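Local coordinates for protein malate oxidoreductase (Thermotoga maritima, PDB 1VL6) that probably catalyses the NAD-dependent oxidative decarboxylation of malate to pyruvate, at residues T315-S318 with D319-N322; K129-E132 with P133-G137; I344-N347 with M348-A352. One frame throughout, in Å; residues are numbered along the deposited sequence.

Interaction 1 (T315-S318 with D319-N322); sequences TGRS and DHPN
R317 and D319 form the salt bridge of this turn, their side chains running alongside each other in the same direction. NH2 of R317 reaches OD2 of D319 at 3.1 Å, with an N-H...O angle of 156°. The oxygen is met from above the carboxylate plane, while D319 sits at the guanidinium edge, the two planes 77° apart. R317 bends at chi3 (55°) to bring its head round beside D319, and its NH1 bonds the carbonyl of P296. An alanine in place of R317 is likely to leave the D319 carboxylate without its charged mate and the P296 carbonyl without this donor. CD of R317 lies at the edge of the H320 ring, 3.9 Å from CD2.

The loop leaves strand 312-315, an edge strand of the chain's mixed sheet in the NAD-binding domain, and begins as an ST turn: OG1 of T315 accepts from R317 N at 2.8 Å.

T315 N donates to N322 O over 3.2 Å, closing the loop. A water sits inside it, within hydrogen-bonding distance of R317 O, P321 O and T315 OG1, each at 2.8 Å. The buried side-chain amide of N322 bonds I367 N through OD1 and the carbonyls of P364 and V313 through ND2.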
ATOM      1  N   THR A 315       8.196   3.035 -34.829  1.00 64.00           N
ATOM      2  CA  THR A 315       6.735   3.169 -34.696  1.00 63.81           C
ATOM      3  C   THR A 315       6.338   3.444 -33.283  1.00 64.15           C
ATOM      4  O   THR A 315       7.173   3.556 -32.390  1.00 64.37           O
ATOM      5  CB  THR A 315       5.955   1.943 -35.131  1.00 61.33           C
ATOM      6  OG1 THR A 315       5.846   1.055 -34.015  1.00 63.80           O
ATOM      7  CG2 THR A 315       6.643   1.211 -36.222  1.00 60.36           C
ATOM      8  N   GLY A 316       5.033   3.575 -33.113  1.00 65.12           N
ATOM      9  CA  GLY A 316       4.451   3.770 -31.798  1.00 65.67           C
ATOM     10  C   GLY A 316       4.190   2.491 -31.040  1.00 66.23           C
ATOM     11  O   GLY A 316       3.876   2.547 -29.884  1.00 67.88           O
ATOM     12  N   ARG A 317       4.381   1.333 -31.668  1.00 66.98           N
ATOM     13  CA  ARG A 317       4.116   0.054 -31.007  1.00 66.44           C
ATOM     14  C   ARG A 317       5.268  -0.631 -30.250  1.00 66.66           C
ATOM     15  O   ARG A 317       6.426  -0.418 -30.556  1.00 69.07           O
ATOM     16  CB  ARG A 317       3.595  -0.907 -32.037  1.00 66.21           C
ATOM     17  CG  ARG A 317       2.515  -0.341 -32.901  1.00 65.12           C
ATOM     18  CD  ARG A 317       2.346  -1.204 -34.152  1.00 74.48           C
ATOM     19  NE  ARG A 317       2.108  -2.576 -33.719  1.00 73.08           N
ATOM     20  CZ  ARG A 317       0.902  -3.017 -33.382  1.00 73.54           C
ATOM     21  NH1 ARG A 317      -0.145  -2.217 -33.473  1.00 70.42           N
ATOM     22  NH2 ARG A 317       0.729  -4.259 -32.969  1.00 72.80           N
ATOM     23  N   SER A 318       4.922  -1.460 -29.270  1.00 65.78           N
ATOM     24  CA  SER A 318       5.898  -2.276 -28.530  1.00 65.38           C
ATOM     25  C   SER A 318       6.245  -3.574 -29.277  1.00 65.42           C
ATOM     26  O   SER A 318       7.207  -4.253 -28.995  1.00 66.09           O
ATOM     27  CB  SER A 318       5.362  -2.600 -27.126  1.00 66.96           C
ATOM     28  OG  SER A 318       4.051  -3.182 -27.121  1.00 61.47           O
ATOM     29  N   ASP A 319       5.381  -3.931 -30.184  1.00 65.54           N
ATOM     30  CA  ASP A 319       5.555  -4.939 -31.199  1.00 65.21           C
ATOM     31  C   ASP A 319       6.866  -4.860 -32.033  1.00 66.53           C
ATOM     32  O   ASP A 319       7.210  -5.817 -32.727  1.00 68.06           O
ATOM     33  CB  ASP A 319       4.408  -4.616 -32.209  1.00 69.45           C
ATOM     34  CG  ASP A 319       3.590  -5.773 -32.514  1.00 67.32           C
ATOM     35  OD1 ASP A 319       3.344  -6.535 -31.594  1.00 93.00           O
ATOM     36  OD2 ASP A 319       3.150  -6.038 -33.643  1.00 92.59           O
ATOM     37  N   HIS A 320       7.511  -3.698 -32.099  1.00 63.44           N
ATOM     38  CA  HIS A 320       8.637  -3.526 -33.013  1.00 64.24           C
ATOM     39  C   HIS A 320       9.755  -2.771 -32.337  1.00 63.37           C
ATOM     40  O   HIS A 320       9.548  -2.093 -31.330  1.00 63.58           O
ATOM     41  CB  HIS A 320       8.217  -2.699 -34.245  1.00 67.60           C
ATOM     42  CG  HIS A 320       7.052  -3.273 -34.999  1.00 72.37           C
ATOM     43  ND1 HIS A 320       7.170  -4.357 -35.840  1.00 79.32           N
ATOM     44  CD2 HIS A 320       5.755  -2.900 -35.053  1.00 72.38           C
ATOM     45  CE1 HIS A 320       5.991  -4.651 -36.351  1.00 74.69           C
ATOM     46  NE2 HIS A 320       5.119  -3.766 -35.910  1.00 72.19           N
ATOM     47  N   PRO A 321      10.954  -2.852 -32.872  1.00 63.68           N
ATOM     48  CA  PRO A 321      12.031  -2.035 -32.354  1.00 63.12           C
ATOM     49  C   PRO A 321      11.707  -0.562 -32.502  1.00 63.30           C
ATOM     50  O   PRO A 321      10.788  -0.201 -33.257  1.00 63.95           O
ATOM     51  CB  PRO A 321      13.217  -2.398 -33.253  1.00 64.71           C
ATOM     52  CG  PRO A 321      12.867  -3.683 -33.859  1.00 63.66           C
ATOM     53  CD  PRO A 321      11.398  -3.738 -33.952  1.00 63.35           C
ATOM     54  N   ASN A 322      12.469   0.266 -31.793  1.00 60.05           N
ATOM     55  CA  ASN A 322      12.415   1.703 -31.960  1.00 60.85           C
ATOM     56  C   ASN A 322      11.008   2.235 -31.718  1.00 62.41           C
ATOM     57  O   ASN A 322      10.418   2.955 -32.536  1.00 65.75           O
ATOM     58  CB  ASN A 322      12.928   2.106 -33.356  1.00 61.48           C
ATOM     59  CG  ASN A 322      14.401   1.785 -33.567  1.00 61.00           C
ATOM     60  OD1 ASN A 322      15.208   1.882 -32.640  1.00 61.87           O
ATOM     61  ND2 ASN A 322      14.772   1.476 -34.826  1.00 48.08           N
TER
HETATM   62  O   HOH W   1       8.209   0.455 -32.540  1.00 36.07           O

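Interaction 2 (K129-E132 with P133-G137); sequences KSLE and PSFGG
L131 meets S134 and F135 through its backbone carbonyl and its side chain, where helix 121-130 gives way to a short 3-10 turn on the path to strand 137-140. The hydrogen bonds are main-chain ones. S134 N donates to L131 O at 2.9 Å with an angle of 157°, an i to i+3 bond. One residue on, F135 N makes a weak bond to E132 O at 3.4 Å. P133 has no N-H to give, and its ring instead sets CD 3.5 Å from S130 O.

The apolar contact joins L131 and F135. With F135 CG anti to its own carbonyl carbon (chi1 -60°), the ring turns back along the chain, bringing CE2 to 4.0 Å from L131 CB. CD2 of the same ring comes to 3.5 Å from L131 O, in an oblique approach. Both side chains also rest on I114 of strand 110-115, and the F135 ring meets that of F112 of the second subunit, so this corner of the N-terminal domain is part of a subunit interface.

Polar ends find partners beyond the turn. S134 OG bonds C115 N of the second subunit. The extended side chain of E132 leads away to N160 N, whereas its carbonyl also receives NH2 of R68. One good and one weak main-chain bond thus hold the turn, while the side-chain polar groups of S134 and E132 bond outside it; the L131 carbonyl, buried beside the F135 ring, is satisfied by S134 N.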
ATOM      1  N   LYS A 129      -8.645  25.439 -14.050  1.00 62.06           N
ATOM      2  CA  LYS A 129      -8.097  26.514 -13.211  1.00 63.16           C
ATOM      3  C   LYS A 129      -8.589  26.421 -11.789  1.00 61.43           C
ATOM      4  O   LYS A 129      -7.837  26.668 -10.861  1.00 62.04           O
ATOM      5  CB  LYS A 129      -8.472  27.879 -13.740  1.00 62.65           C
ATOM      6  CG  LYS A 129      -7.553  28.397 -14.843  1.00 69.64           C
ATOM      7  CD  LYS A 129      -8.267  29.422 -15.720  1.00 68.41           C
ATOM      8  CE  LYS A 129      -8.659  30.704 -14.979  1.00 62.39           C
ATOM      9  NZ  LYS A 129      -7.624  31.765 -15.223  1.00 61.56           N
ATOM     10  N   SER A 130      -9.850  26.036 -11.633  1.00 60.07           N
ATOM     11  CA  SER A 130     -10.485  25.980 -10.339  1.00 60.93           C
ATOM     12  C   SER A 130      -9.898  24.886  -9.471  1.00 62.74           C
ATOM     13  O   SER A 130     -10.063  24.928  -8.256  1.00 64.39           O
ATOM     14  CB  SER A 130     -11.988  25.754 -10.482  1.00 60.07           C
ATOM     15  OG  SER A 130     -12.323  24.419 -10.834  1.00 59.16           O
ATOM     16  N   LEU A 131      -9.211  23.923 -10.092  1.00 61.54           N
ATOM     17  CA  LEU A 131      -8.636  22.799  -9.391  1.00 60.67           C
ATOM     18  C   LEU A 131      -7.253  23.072  -8.893  1.00 60.84           C
ATOM     19  O   LEU A 131      -6.705  22.239  -8.193  1.00 61.91           O
ATOM     20  CB  LEU A 131      -8.571  21.567 -10.305  1.00 63.77           C
ATOM     21  CG  LEU A 131      -9.885  21.070 -10.927  1.00 64.18           C
ATOM     22  CD1 LEU A 131      -9.598  19.920 -11.831  1.00 63.03           C
ATOM     23  CD2 LEU A 131     -10.952  20.688  -9.878  1.00 61.05           C
ATOM     24  N   GLU A 132      -6.695  24.241  -9.193  1.00 61.34           N
ATOM     25  CA  GLU A 132      -5.305  24.489  -8.843  1.00 61.59           C
ATOM     26  C   GLU A 132      -4.924  24.207  -7.387  1.00 63.29           C
ATOM     27  O   GLU A 132      -3.841  23.679  -7.154  1.00 64.93           O
ATOM     28  CB  GLU A 132      -4.887  25.908  -9.188  1.00 61.47           C
ATOM     29  CG  GLU A 132      -3.379  26.101  -9.027  1.00 65.28           C
ATOM     30  CD  GLU A 132      -2.837  27.333  -9.673  1.00 62.49           C
ATOM     31  OE1 GLU A 132      -3.472  27.851 -10.610  1.00 66.29           O
ATOM     32  OE2 GLU A 132      -1.755  27.754  -9.239  1.00 71.94           O
ATOM     33  N   PRO A 133      -5.764  24.564  -6.409  1.00 63.59           N
ATOM     34  CA  PRO A 133      -5.419  24.325  -5.014  1.00 64.22           C
ATOM     35  C   PRO A 133      -5.281  22.872  -4.646  1.00 63.80           C
ATOM     36  O   PRO A 133      -4.669  22.556  -3.630  1.00 63.34           O
ATOM     37  CB  PRO A 133      -6.603  24.955  -4.230  1.00 65.14           C
ATOM     38  CG  PRO A 133      -7.201  25.899  -5.159  1.00 64.20           C
ATOM     39  CD  PRO A 133      -7.072  25.240  -6.506  1.00 62.86           C
ATOM     40  N   SER A 134      -5.848  21.988  -5.457  1.00 66.35           N
ATOM     41  CA  SER A 134      -5.893  20.562  -5.112  1.00 66.27           C
ATOM     42  C   SER A 134      -4.755  19.718  -5.691  1.00 65.70           C
ATOM     43  O   SER A 134      -4.618  18.530  -5.332  1.00 66.18           O
ATOM     44  CB  SER A 134      -7.261  19.997  -5.532  1.00 68.34           C
ATOM     45  OG  SER A 134      -8.304  20.750  -4.900  1.00 70.65           O
ATOM     46  N   PHE A 135      -3.929  20.324  -6.553  1.00 65.95           N
ATOM     47  CA  PHE A 135      -2.869  19.578  -7.247  1.00 64.23           C
ATOM     48  C   PHE A 135      -1.567  20.310  -7.338  1.00 63.94           C
ATOM     49  O   PHE A 135      -1.522  21.525  -7.324  1.00 62.53           O
ATOM     50  CB  PHE A 135      -3.320  19.220  -8.647  1.00 65.77           C
ATOM     51  CG  PHE A 135      -4.546  18.377  -8.664  1.00 68.95           C
ATOM     52  CD1 PHE A 135      -4.471  17.048  -8.380  1.00 64.06           C
ATOM     53  CD2 PHE A 135      -5.791  18.940  -8.917  1.00 72.06           C
ATOM     54  CE1 PHE A 135      -5.619  16.287  -8.377  1.00 71.98           C
ATOM     55  CE2 PHE A 135      -6.923  18.189  -8.911  1.00 66.72           C
ATOM     56  CZ  PHE A 135      -6.840  16.864  -8.617  1.00 68.90           C
ATOM     57  N   GLY A 136      -0.497  19.539  -7.455  1.00 65.96           N
ATOM     58  CA  GLY A 136       0.843  20.091  -7.737  1.00 65.86           C
ATOM     59  C   GLY A 136       1.147  20.246  -9.200  1.00 64.50           C
ATOM     60  O   GLY A 136       2.122  20.903  -9.555  1.00 64.09           O
ATOM     61  N   GLY A 137       0.311  19.622 -10.040  1.00 64.70           N
ATOM     62  CA  GLY A 137       0.523  19.561 -11.504  1.00 62.82           C
ATOM     63  C   GLY A 137      -0.712  19.105 -12.249  1.00 62.09           C
ATOM     64  O   GLY A 137      -1.571  18.452 -11.679  1.00 63.31           O
TER

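Interaction 3 (I344-N347 with M348-A352); sequences ITKN and MLLSA
T345 caps the start of helix 346-358, its side chain accepting from M348 N, a worked case of a side chain standing in for the missing preceding turn. The bond from M348 N to OG1 of T345, the N-cap residue, spans 3.3 Å with an angle of 157°. The first torsion of T345 (chi1 58°) puts OG1 between the backbone N and the carbonyl carbon, from where it can turn to the first turn of the helix. M348 is a selenomethionine, and its chain, bent at chi3, runs obliquely across T345 and carries its methyl on to I344.

Regular helical bonds follow: L349 N to T345 O at 3.0 Å, L350 N to K346 O at 2.9 Å, and S351 N to N347 O at 2.9 Å.

I344, just ahead of the cap, folds back over the first turn with its two branches on different partners. CG1 meets CE of M348 at 4.1 Å, while CG2 turns to L349, with both pairs of side chains crossing at about a right angle. Further out, A337 of helix 330-340 touches I344 and M348, V384 of helix 374-386 packs on M348 and A352, and F210 of helix 202-214 lies against L349. OG1 of T345 is also hydrogen-bonded to the carbonyl of A388, its strongest polar partner, at the end of the chain. Closest of the I344 contacts is CG2 to L349 CD2, at 3.7 Å.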
ATOM      1  N   ILE A 344       6.270  24.843 -17.144  1.00 62.99           N
ATOM      2  CA  ILE A 344       7.160  24.074 -18.035  1.00 62.12           C
ATOM      3  C   ILE A 344       7.649  24.961 -19.161  1.00 62.32           C
ATOM      4  O   ILE A 344       6.856  25.590 -19.803  1.00 65.00           O
ATOM      5  CB  ILE A 344       6.440  22.888 -18.641  1.00 62.50           C
ATOM      6  CG1 ILE A 344       6.282  21.786 -17.568  1.00 68.61           C
ATOM      7  CG2 ILE A 344       7.236  22.348 -19.826  1.00 62.52           C
ATOM      8  CD1 ILE A 344       5.146  20.892 -17.801  1.00 66.95           C
ATOM      9  N   THR A 345       8.951  24.994 -19.411  1.00 62.13           N
ATOM     10  CA  THR A 345       9.557  25.896 -20.385  1.00 59.90           C
ATOM     11  C   THR A 345      10.234  25.148 -21.497  1.00 60.45           C
ATOM     12  O   THR A 345      10.498  23.961 -21.385  1.00 61.34           O
ATOM     13  CB  THR A 345      10.644  26.724 -19.692  1.00 64.01           C
ATOM     14  OG1 THR A 345      11.633  25.858 -19.110  1.00 66.55           O
ATOM     15  CG2 THR A 345      10.077  27.500 -18.489  1.00 52.74           C
ATOM     16  N   LYS A 346      10.524  25.870 -22.567  1.00 61.69           N
ATOM     17  CA  LYS A 346      11.184  25.307 -23.753  1.00 63.88           C
ATOM     18  C   LYS A 346      12.529  24.706 -23.364  1.00 62.25           C
ATOM     19  O   LYS A 346      12.836  23.597 -23.749  1.00 64.06           O
ATOM     20  CB  LYS A 346      11.351  26.378 -24.831  1.00 65.26           C
ATOM     21  CG  LYS A 346      11.700  25.868 -26.263  1.00 75.28           C
ATOM     22  CD  LYS A 346      11.862  27.117 -27.242  1.00 75.10           C
ATOM     23  CE  LYS A 346      13.324  27.394 -27.687  1.00 78.54           C
ATOM     24  NZ  LYS A 346      13.538  28.861 -28.028  1.00 82.74           N
ATOM     25  N   ASN A 347      13.295  25.406 -22.534  1.00 62.19           N
ATOM     26  CA  ASN A 347      14.568  24.828 -21.992  1.00 62.13           C
ATOM     27  C   ASN A 347      14.402  23.493 -21.244  1.00 62.77           C
ATOM     28  O   ASN A 347      15.206  22.562 -21.429  1.00 61.36           O
ATOM     29  CB  ASN A 347      15.284  25.817 -21.089  1.00 61.92           C
ATOM     30  CG  ASN A 347      16.079  26.872 -21.864  1.00 62.66           C
ATOM     31  OD1 ASN A 347      16.413  27.943 -21.319  1.00 55.98           O
ATOM     32  ND2 ASN A 347      16.418  26.566 -23.109  1.00 53.55           N
HETATM   33  N   MSE A 348      13.345  23.388 -20.426  1.00 61.92           N
HETATM   34  CA  MSE A 348      13.056  22.144 -19.731  1.00 62.14           C
HETATM   35  C   MSE A 348      12.751  21.023 -20.719  1.00 60.83           C
HETATM   36  O   MSE A 348      13.326  19.937 -20.572  1.00 59.12           O
HETATM   37  CB  MSE A 348      11.921  22.323 -18.732  1.00 57.14           C
HETATM   38  CG  MSE A 348      12.377  23.066 -17.515  1.00 66.10           C
HETATM   39 SE   MSE A 348      10.926  23.987 -16.592  1.00 66.13          SE
HETATM   40  CE  MSE A 348       9.990  22.447 -15.968  1.00 66.12           C
ATOM     41  N   LEU A 349      11.889  21.284 -21.708  1.00 58.94           N
ATOM     42  CA  LEU A 349      11.545  20.245 -22.649  1.00 60.85           C
ATOM     43  C   LEU A 349      12.789  19.845 -23.506  1.00 61.74           C
ATOM     44  O   LEU A 349      13.021  18.693 -23.768  1.00 62.31           O
ATOM     45  CB  LEU A 349      10.365  20.650 -23.531  1.00 57.45           C
ATOM     46  CG  LEU A 349       9.051  20.897 -22.778  1.00 62.13           C
ATOM     47  CD1 LEU A 349       7.970  21.380 -23.697  1.00 55.42           C
ATOM     48  CD2 LEU A 349       8.525  19.682 -22.047  1.00 67.00           C
ATOM     49  N   LEU A 350      13.633  20.783 -23.884  1.00 61.13           N
ATOM     50  CA  LEU A 350      14.815  20.399 -24.642  1.00 61.73           C
ATOM     51  C   LEU A 350      15.843  19.652 -23.795  1.00 61.61           C
ATOM     52  O   LEU A 350      16.562  18.801 -24.303  1.00 60.20           O
ATOM     53  CB  LEU A 350      15.513  21.589 -25.295  1.00 61.68           C
ATOM     54  CG  LEU A 350      14.719  22.349 -26.368  1.00 58.36           C
ATOM     55  CD1 LEU A 350      15.353  23.669 -26.597  1.00 59.21           C
ATOM     56  CD2 LEU A 350      14.571  21.616 -27.693  1.00 63.10           C
ATOM     57  N   SER A 351      15.937  19.974 -22.510  1.00 61.91           N
ATOM     58  CA  SER A 351      16.750  19.152 -21.641  1.00 63.98           C
ATOM     59  C   SER A 351      16.266  17.706 -21.663  1.00 64.26           C
ATOM     60  O   SER A 351      17.071  16.781 -21.753  1.00 63.49           O
ATOM     61  CB  SER A 351      16.807  19.717 -20.234  1.00 67.35           C
ATOM     62  OG  SER A 351      17.600  20.876 -20.248  1.00 65.61           O
ATOM     63  N   ALA A 352      14.950  17.518 -21.614  1.00 63.39           N
ATOM     64  CA  ALA A 352      14.394  16.185 -21.665  1.00 64.43           C
ATOM     65  C   ALA A 352      14.763  15.513 -22.983  1.00 63.61           C
ATOM     66  O   ALA A 352      15.244  14.371 -22.992  1.00 63.50           O
ATOM     67  CB  ALA A 352      12.915  16.245 -21.499  1.00 67.74           C
TER

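The three contacts show local side-chain and backbone bonding at different junctions of one chain: a loop leaving a strand in interaction 1, a helix exit in interaction 2 and a helix start in interaction 3. Interactions 1 and 3 share the NAD-binding domain, yet their centres lie about 25 Å apart and their nearest atoms about 16 Å. Interaction 2, in the N-terminal domain, is about 35 Å from interaction 1 between centres, on the opposite side of the chain's centre. Interactions 2 and 3 come nearest, about 8 Å between atoms, without touching. Seven residues of interaction 2 lie within reach of the second subunit and S318 of interaction 1 packs on its R37, whereas no other chain touches interaction 3.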